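Local coordinates for protein ParB-C (PDB 4RS7) that takes part in segregating the archaeal plasmid pNOB8 as the histone-like C-terminal domain of ParB, which probably binds DNA as a dimer, at the interface of chains A and B. Sequence-based numbering; all coordinates share one arbitrary frame. Chains: chain A/B, ParB-C.

Contact 1: the interface of chains A and B. Residues chain A 41, 78-80; chain B 70-71, 78.
In the histone-like fold of ParB-C, the segment that follows the 3-10 helix 75-77 meets its symmetry mate at the two-fold, and A:Phe78 and B:Phe78 pack there against each other. Their side chains slide past in opposite directions, each reaching over the start of the other. CB of A:Phe78 lies over the centre of the B:Phe78 ring, 3.6 Å from its centroid, while CA of B:Phe78 sits 3.8 Å from the centroid of the A:Phe78 ring. Both are CH-pi contacts, and the rings themselves approach at CD2 of A:Phe78 and CD2 of B:Phe78, 3.6 Å apart. A:Tyr41, from the long helix 24-50, closes the rim: its CE2 lies in the plane of the B:Phe78 ring, 3.8 Å from CE2 of that residue.

Further along the same chain A segment, the backbone N of A:Leu80 donates a hydrogen bond to the phenol OH of B:Tyr71 at 2.9 Å, nearly straight with 169° at the hydrogen. Here a side chain from helix 63-74 of chain B holds main chain of A, which probably steadies the extended loop through A:Arg79. The leucine side chain serves the neighbouring aromatic: with CG swung away from its own backbone N (chi1 -179°), A:Leu80 sets CD1 over the B:Phe70 ring, 3.7 Å from the centroid. Its CB touches the ring's CE2 side. CD2 of B:Phe70 in turn covers one face of the B:Tyr71 ring.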
loop_
_atom_site.group_PDB
_atom_site.type_symbol
_atom_site.label_atom_id
_atom_site.label_comp_id
_atom_site.label_asym_id
_atom_site.label_seq_id
_atom_site.Cartn_x
_atom_site.Cartn_y
_atom_site.Cartn_z
ATOM N N TYR A 41 -4.361 -2.746 1.429
ATOM C CA TYR A 41 -3.520 -2.010 2.363
ATOM C C TYR A 41 -3.759 -2.441 3.812
ATOM O O TYR A 41 -2.848 -2.388 4.644
ATOM C CB TYR A 41 -3.679 -0.502 2.141
ATOM C CG TYR A 41 -3.148 -0.107 0.784
ATOM C CD1 TYR A 41 -3.963 -0.155 -0.340
ATOM C CD2 TYR A 41 -1.819 0.261 0.613
ATOM C CE1 TYR A 41 -3.478 0.180 -1.593
ATOM C CE2 TYR A 41 -1.321 0.598 -0.643
ATOM C CZ TYR A 41 -2.161 0.555 -1.739
ATOM O OH TYR A 41 -1.690 0.885 -2.991
ATOM N N PHE A 78 4.659 2.290 -1.494
ATOM C CA PHE A 78 3.506 3.180 -1.631
ATOM C C PHE A 78 3.553 3.892 -2.979
ATOM O O PHE A 78 3.783 5.099 -3.048
ATOM C CB PHE A 78 3.485 4.222 -0.507
ATOM C CG PHE A 78 3.107 3.671 0.846
ATOM C CD1 PHE A 78 3.403 4.382 1.999
ATOM C CD2 PHE A 78 2.444 2.463 0.966
ATOM C CE1 PHE A 78 3.049 3.894 3.248
ATOM C CE2 PHE A 78 2.088 1.970 2.211
ATOM C CZ PHE A 78 2.391 2.685 3.351
ATOM N N ARG A 79 3.348 3.134 -4.049
ATOM C CA ARG A 79 3.444 3.673 -5.396
ATOM C C ARG A 79 2.719 2.759 -6.367
ATOM O O ARG A 79 2.305 1.659 -6.005
ATOM C CB ARG A 79 4.917 3.790 -5.806
ATOM C CG ARG A 79 5.628 2.443 -5.921
ATOM C CD ARG A 79 7.143 2.593 -6.099
ATOM N NE ARG A 79 7.814 1.299 -5.984
ATOM C CZ ARG A 79 7.964 0.439 -6.987
ATOM N NH1 ARG A 79 7.504 0.733 -8.195
ATOM N NH2 ARG A 79 8.580 -0.715 -6.785
ATOM N N LEU A 80 2.557 3.218 -7.604
ATOM C CA LEU A 80 2.052 2.354 -8.657
ATOM C C LEU A 80 3.234 1.596 -9.248
ATOM O O LEU A 80 4.124 2.206 -9.838
ATOM C CB LEU A 80 1.363 3.180 -9.749
ATOM C CG LEU A 80 0.756 2.401 -10.920
ATOM C CD1 LEU A 80 -0.295 1.402 -10.432
ATOM C CD2 LEU A 80 0.148 3.360 -11.928
ATOM N N PHE B 70 -4.947 6.997 -9.960
ATOM C CA PHE B 70 -4.553 5.920 -9.051
ATOM C C PHE B 70 -4.124 6.470 -7.693
ATOM O O PHE B 70 -4.595 6.013 -6.648
ATOM C CB PHE B 70 -3.418 5.076 -9.647
ATOM C CG PHE B 70 -2.858 4.049 -8.691
ATOM C CD1 PHE B 70 -3.509 2.844 -8.487
ATOM C CD2 PHE B 70 -1.685 4.295 -7.995
ATOM C CE1 PHE B 70 -2.996 1.896 -7.607
ATOM C CE2 PHE B 70 -1.165 3.352 -7.113
ATOM C CZ PHE B 70 -1.825 2.154 -6.921
ATOM N N TYR B 71 -3.222 7.443 -7.704
ATOM C CA TYR B 71 -2.749 8.022 -6.452
ATOM C C TYR B 71 -3.887 8.713 -5.705
ATOM O O TYR B 71 -3.952 8.679 -4.476
ATOM C CB TYR B 71 -1.557 8.960 -6.683
ATOM C CG TYR B 71 -0.284 8.203 -7.002
ATOM C CD1 TYR B 71 0.232 8.173 -8.289
ATOM C CD2 TYR B 71 0.379 7.486 -6.016
ATOM C CE1 TYR B 71 1.387 7.464 -8.582
ATOM C CE2 TYR B 71 1.531 6.777 -6.298
ATOM C CZ TYR B 71 2.031 6.768 -7.584
ATOM O OH TYR B 71 3.180 6.061 -7.869
ATOM N N PHE B 78 -2.190 4.844 2.157
ATOM C CA PHE B 78 -0.742 4.765 2.339
ATOM C C PHE B 78 -0.350 4.946 3.802
ATOM O O PHE B 78 0.311 5.919 4.154
ATOM C CB PHE B 78 -0.036 5.839 1.505
ATOM C CG PHE B 78 0.045 5.530 0.032
ATOM C CD1 PHE B 78 0.541 6.477 -0.850
ATOM C CD2 PHE B 78 -0.361 4.304 -0.469
ATOM C CE1 PHE B 78 0.629 6.210 -2.204
ATOM C CE2 PHE B 78 -0.274 4.030 -1.827
ATOM C CZ PHE B 78 0.222 4.984 -2.694
#

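Contact 2: the interface of chains A and B. Residues chain A 34, 37-38, 41; chain B 47, 73-74, 77.
Chi1 of -59° turns the B:Tyr77 ring away from its own carbonyl carbon and across helix 24-50 of chain A, while chi1 of 174° at A:Trp34 swings the indole toward the same phenol. The tyrosine belongs to the 3-10 helix 75-77, and the surface it meets is the long helix of the histone-like fold. Its ring lies against one turn of that helix: CA of A:Glu38 stands over the ring centre, 3.8 Å from the centroid, and CB of the glutamate reaches CZ and CE2. The extended A:Glu38 side chain carries its carboxylate nearly parallel to the ring, the planes 13° apart.

At the ring's far end the phenol OH of B:Tyr77 donates a hydrogen bond to the main-chain O of A:Trp34 at 2.7 Å. The donor stands well above the carbonyl plane and does not follow a lone pair. The same OH sits over the face of the five-membered indole ring of A:Trp34, 3.2 Å from NE1. The indole N-H does not point at it but lies in the ring plane, toward water 1, so this is a face contact and not a hydrogen bond. Water 2 links the phenol to OE1 of A:Glu38, and water 1, at the indole edge, joins NE1 to the main-chain O of B:Met73.

Toward helix 63-74 of chain B the contact becomes apolar. A:Met37, a selenomethionine bent at chi2 and chi3, packs CG tightly on CG1 of B:Val74 at 3.4 Å. Its CE meets SE of B:Met73, also selenomethionine, at 3.4 Å, the side chains crossing at about a right angle. CG of B:Met73 additionally contacts the indole CD1. On the other flank, CB of B:Tyr77 lies over the face of the A:Tyr41 ring, 3.9 Å from its centroid.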
loop_
_atom_site.group_PDB
_atom_site.type_symbol
_atom_site.label_atom_id
_atom_site.label_comp_id
_atom_site.label_asym_id
_atom_site.label_seq_id
_atom_site.Cartn_x
_atom_site.Cartn_y
_atom_site.Cartn_z
ATOM N N TRP A 34 -12.409 0.956 -5.696
ATOM C CA TRP A 34 -11.995 1.863 -4.624
ATOM C C TRP A 34 -12.114 1.187 -3.265
ATOM O O TRP A 34 -11.193 1.242 -2.448
ATOM C CB TRP A 34 -12.852 3.136 -4.654
ATOM C CG TRP A 34 -12.626 4.087 -3.511
ATOM C CD1 TRP A 34 -11.433 4.611 -3.098
ATOM C CD2 TRP A 34 -13.628 4.661 -2.663
ATOM N NE1 TRP A 34 -11.630 5.460 -2.033
ATOM C CE2 TRP A 34 -12.973 5.508 -1.748
ATOM C CE3 TRP A 34 -15.019 4.534 -2.581
ATOM C CZ2 TRP A 34 -13.656 6.222 -0.765
ATOM C CZ3 TRP A 34 -15.699 5.247 -1.605
ATOM C CH2 TRP A 34 -15.015 6.081 -0.712
HETATM N N MSE A 37 -9.671 -1.931 -2.979
HETATM C CA MSE A 37 -8.283 -1.510 -2.825
HETATM C C MSE A 37 -7.905 -1.333 -1.354
HETATM O O MSE A 37 -6.767 -1.607 -0.955
HETATM C CB MSE A 37 -8.056 -0.200 -3.574
HETATM C CG MSE A 37 -6.627 0.046 -3.966
HETATM SE SE MSE A 37 -6.144 -0.988 -5.538
HETATM C CE MSE A 37 -6.527 0.329 -6.924
ATOM N N GLU A 38 -8.853 -0.865 -0.549
ATOM C CA GLU A 38 -8.581 -0.648 0.869
ATOM C C GLU A 38 -8.141 -1.942 1.551
ATOM O O GLU A 38 -7.230 -1.939 2.379
ATOM C CB GLU A 38 -9.801 -0.054 1.584
ATOM C CG GLU A 38 -9.533 0.334 3.036
ATOM C CD GLU A 38 -10.712 1.046 3.697
ATOM O OE1 GLU A 38 -11.815 1.062 3.118
ATOM O OE2 GLU A 38 -10.531 1.597 4.799
ATOM N N TYR A 41 -4.361 -2.746 1.429
ATOM C CA TYR A 41 -3.520 -2.010 2.363
ATOM C C TYR A 41 -3.759 -2.441 3.812
ATOM O O TYR A 41 -2.848 -2.388 4.644
ATOM C CB TYR A 41 -3.679 -0.502 2.141
ATOM C CG TYR A 41 -3.148 -0.107 0.784
ATOM C CD1 TYR A 41 -3.963 -0.155 -0.340
ATOM C CD2 TYR A 41 -1.819 0.261 0.613
ATOM C CE1 TYR A 41 -3.478 0.180 -1.593
ATOM C CE2 TYR A 41 -1.321 0.598 -0.643
ATOM C CZ TYR A 41 -2.161 0.555 -1.739
ATOM O OH TYR A 41 -1.690 0.885 -2.991
ATOM N N LEU B 47 -4.435 -5.150 -9.663
ATOM C CA LEU B 47 -5.868 -4.878 -9.758
ATOM C C LEU B 47 -6.124 -3.638 -10.613
ATOM O O LEU B 47 -6.990 -3.642 -11.487
ATOM C CB LEU B 47 -6.487 -4.695 -8.369
ATOM C CG LEU B 47 -8.005 -4.490 -8.325
ATOM C CD1 LEU B 47 -8.734 -5.696 -8.895
ATOM C CD2 LEU B 47 -8.480 -4.200 -6.903
HETATM N N MSE B 73 -6.892 7.674 -5.690
HETATM C CA MSE B 73 -7.668 6.574 -5.117
HETATM C C MSE B 73 -7.018 5.983 -3.862
HETATM O O MSE B 73 -7.696 5.701 -2.870
HETATM C CB MSE B 73 -7.882 5.468 -6.167
HETATM C CG MSE B 73 -8.592 4.208 -5.642
HETATM SE SE MSE B 73 -8.816 2.803 -6.987
HETATM C CE MSE B 73 -10.198 3.647 -8.078
ATOM N N VAL B 74 -5.703 5.802 -3.897
ATOM C CA VAL B 74 -5.043 5.007 -2.862
ATOM C C VAL B 74 -4.211 5.788 -1.846
ATOM O O VAL B 74 -3.794 5.221 -0.839
ATOM C CB VAL B 74 -4.183 3.872 -3.472
ATOM C CG1 VAL B 74 -5.050 2.979 -4.347
ATOM C CG2 VAL B 74 -3.005 4.442 -4.265
ATOM N N TYR B 77 -4.771 5.391 1.686
ATOM C CA TYR B 77 -4.491 4.037 2.162
ATOM C C TYR B 77 -3.006 3.844 2.486
ATOM O O TYR B 77 -2.612 2.796 3.003
ATOM C CB TYR B 77 -4.898 2.997 1.112
ATOM C CG TYR B 77 -6.361 3.011 0.698
ATOM C CD1 TYR B 77 -6.735 2.602 -0.575
ATOM C CD2 TYR B 77 -7.365 3.404 1.579
ATOM C CE1 TYR B 77 -8.052 2.592 -0.969
ATOM C CE2 TYR B 77 -8.704 3.402 1.187
ATOM C CZ TYR B 77 -9.034 2.991 -0.094
ATOM O OH TYR B 77 -10.342 2.974 -0.516
HETATM O O HOH W 1 -9.289 6.547 -0.844
HETATM O O HOH W 2 -12.596 2.810 1.050
#

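The C-alpha centres of contacts 1 and 2 lie about 7 Å apart, and both include A:Tyr41 of helix 24-50, so they form one continuous surface. Chain B supplies helix 63-74 to both, and the sequence step from B:Tyr77 to B:Phe78 carries its chain directly from contact 2 into contact 1. Contact 1 sits near the two-fold axis, whereas contact 2 extends away from it along the long helix of chain A. Because symmetry repeats each with the chains exchanged, the subunits are held at several linked points, consistent with an intertwined histone-like dimer, though the structure alone does not prove this assembly in solution.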